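Local coordinates for MoaD/ThiS family protein (Mycobacterium tuberculosis, PDB 6JBZ) that probably acts as a small sulfur-carrier subunit of the MoaD type in molybdenum cofactor biosynthesis, at residues V32-G37 and A41-G46. Sequence-based numbering, arbitrary orientation.
Sequences VTLRSG and AELIDG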
loop_
_atom_site.group_PDB
_atom_site.type_symbol
_atom_site.label_atom_id
_atom_site.label_comp_id
_atom_site.label_asym_id
_atom_site.label_seq_id
_atom_site.Cartn_x
_atom_site.Cartn_y
_atom_site.Cartn_z
ATOM N N VAL B 32 -30.451 -32.783 14.764
ATOM C CA VAL B 32 -31.747 -32.263 15.199
ATOM C C VAL B 32 -32.888 -33.025 14.517
ATOM O O VAL B 32 -32.862 -33.221 13.305
ATOM C CB VAL B 32 -31.873 -30.753 14.884
ATOM C CG1 VAL B 32 -33.144 -30.158 15.501
ATOM C CG2 VAL B 32 -30.630 -30.011 15.354
ATOM N N THR B 33 -33.878 -33.463 15.286
ATOM C CA THR B 33 -35.045 -34.140 14.715
ATOM C C THR B 33 -36.224 -33.182 14.490
ATOM O O THR B 33 -36.641 -32.462 15.389
ATOM C CB THR B 33 -35.514 -35.295 15.601
ATOM O OG1 THR B 33 -34.525 -36.324 15.606
ATOM C CG2 THR B 33 -36.826 -35.875 15.069
ATOM N N LEU B 34 -36.756 -33.173 13.280
ATOM C CA LEU B 34 -37.915 -32.350 12.977
ATOM C C LEU B 34 -38.990 -33.152 12.236
ATOM O O LEU B 34 -38.749 -34.269 11.779
ATOM C CB LEU B 34 -37.504 -31.144 12.144
ATOM C CG LEU B 34 -36.278 -30.333 12.546
ATOM C CD1 LEU B 34 -35.164 -30.619 11.581
ATOM C CD2 LEU B 34 -36.595 -28.851 12.554
ATOM N N ARG B 35 -40.181 -32.576 12.132
ATOM C CA ARG B 35 -41.241 -33.121 11.303
ATOM C C ARG B 35 -40.750 -33.216 9.876
ATOM O O ARG B 35 -39.855 -32.467 9.492
ATOM C CB ARG B 35 -42.481 -32.237 11.376
ATOM C CG ARG B 35 -42.371 -30.976 10.538
ATOM C CD ARG B 35 -43.553 -30.054 10.755
ATOM N NE ARG B 35 -43.474 -28.863 9.912
ATOM C CZ ARG B 35 -43.850 -28.810 8.633
ATOM N NH1 ARG B 35 -44.336 -29.885 8.025
ATOM N NH2 ARG B 35 -43.744 -27.678 7.958
ATOM N N SER B 36 -41.297 -34.143 9.092
ATOM C CA SER B 36 -41.022 -34.143 7.653
ATOM C C SER B 36 -41.490 -32.831 7.047
ATOM O O SER B 36 -42.592 -32.361 7.345
ATOM C CB SER B 36 -41.708 -35.311 6.942
ATOM O OG SER B 36 -40.999 -36.521 7.144
ATOM N N GLY B 37 -40.652 -32.228 6.213
ATOM C CA GLY B 37 -41.039 -30.999 5.541
ATOM C C GLY B 37 -40.797 -29.757 6.383
ATOM O O GLY B 37 -41.135 -28.641 5.969
ATOM N N ALA B 41 -36.625 -22.256 8.570
ATOM C CA ALA B 41 -37.159 -21.336 9.564
ATOM C C ALA B 41 -37.585 -22.049 10.860
ATOM O O ALA B 41 -37.322 -21.563 11.965
ATOM C CB ALA B 41 -38.325 -20.570 8.982
ATOM N N GLU B 42 -38.249 -23.193 10.728
ATOM C CA GLU B 42 -38.694 -23.929 11.900
ATOM C C GLU B 42 -37.510 -24.462 12.686
ATOM O O GLU B 42 -37.577 -24.544 13.913
ATOM C CB GLU B 42 -39.608 -25.084 11.513
ATOM C CG GLU B 42 -40.967 -24.687 10.986
ATOM C CD GLU B 42 -41.732 -25.899 10.490
ATOM O OE1 GLU B 42 -41.789 -26.907 11.227
ATOM O OE2 GLU B 42 -42.253 -25.861 9.362
ATOM N N LEU B 43 -36.447 -24.841 11.972
ATOM C CA LEU B 43 -35.206 -25.328 12.581
ATOM C C LEU B 43 -34.512 -24.234 13.398
ATOM O O LEU B 43 -34.193 -24.426 14.584
ATOM C CB LEU B 43 -34.249 -25.854 11.502
ATOM C CG LEU B 43 -32.836 -26.286 11.919
ATOM C CD1 LEU B 43 -32.879 -27.524 12.843
ATOM C CD2 LEU B 43 -31.946 -26.545 10.707
ATOM N N ILE B 44 -34.275 -23.088 12.763
ATOM C CA ILE B 44 -33.604 -21.972 13.413
ATOM C C ILE B 44 -34.432 -21.463 14.591
ATOM O O ILE B 44 -33.889 -21.155 15.653
ATOM C CB ILE B 44 -33.333 -20.816 12.417
ATOM C CG1 ILE B 44 -32.308 -21.242 11.379
ATOM C CG2 ILE B 44 -32.841 -19.558 13.138
ATOM C CD1 ILE B 44 -32.321 -20.351 10.147
ATOM N N ASP B 45 -35.745 -21.376 14.411
ATOM C CA ASP B 45 -36.616 -20.970 15.511
ATOM C C ASP B 45 -36.494 -21.918 16.692
ATOM O O ASP B 45 -36.502 -21.485 17.828
ATOM C CB ASP B 45 -38.069 -20.901 15.065
ATOM C CG ASP B 45 -38.360 -19.681 14.226
ATOM O OD1 ASP B 45 -37.523 -18.750 14.209
ATOM O OD2 ASP B 45 -39.437 -19.650 13.596
ATOM N N GLY B 46 -36.376 -23.212 16.425
ATOM C CA GLY B 46 -36.290 -24.178 17.496
ATOM C C GLY B 46 -34.990 -24.038 18.264
ATOM O O GLY B 46 -34.965 -24.187 19.483
#
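Leu34 and Leu43 join the end of strand 29-34 to helix 40-50, the main helix of the ubiquitin-like beta-grasp fold of the MoaD/ThiS family. The strand is an edge strand of the sheet within this chain, paired with strand 11-17. The direction of residues 32-34 makes 127° with that of residues 41-46.

Leu43 can be followed outward. Leu43 CB lies 3.9 Å from Leu34 CD2, and the two side chains cross at about a right angle. With CG anti to the backbone N (chi1 174°), the end of the side chain comes nearer the strand than its first bond would suggest. Leu43 CD1 rests against both Val32 and Leu34, 3.8 Å from Val32 CG1 and 4.0 Å from Leu34 CD1. Leu77, from a loop, touches both leucines.

Beyond the strand, an ion pair closes the polar end of the contact. Arg35 stays extended from CG to NE and offers the edge of its guanidinium to Glu42. The two flat groups are nearly coplanar, 10° apart. This is a side-on, two-nitrogen grip, and each carboxylate oxygen uses its syn lone pair. Arg35 NE bonds Glu42 OE1 at 2.9 Å, and Arg35 NH2 bonds Glu42 OE2 at 2.7 Å.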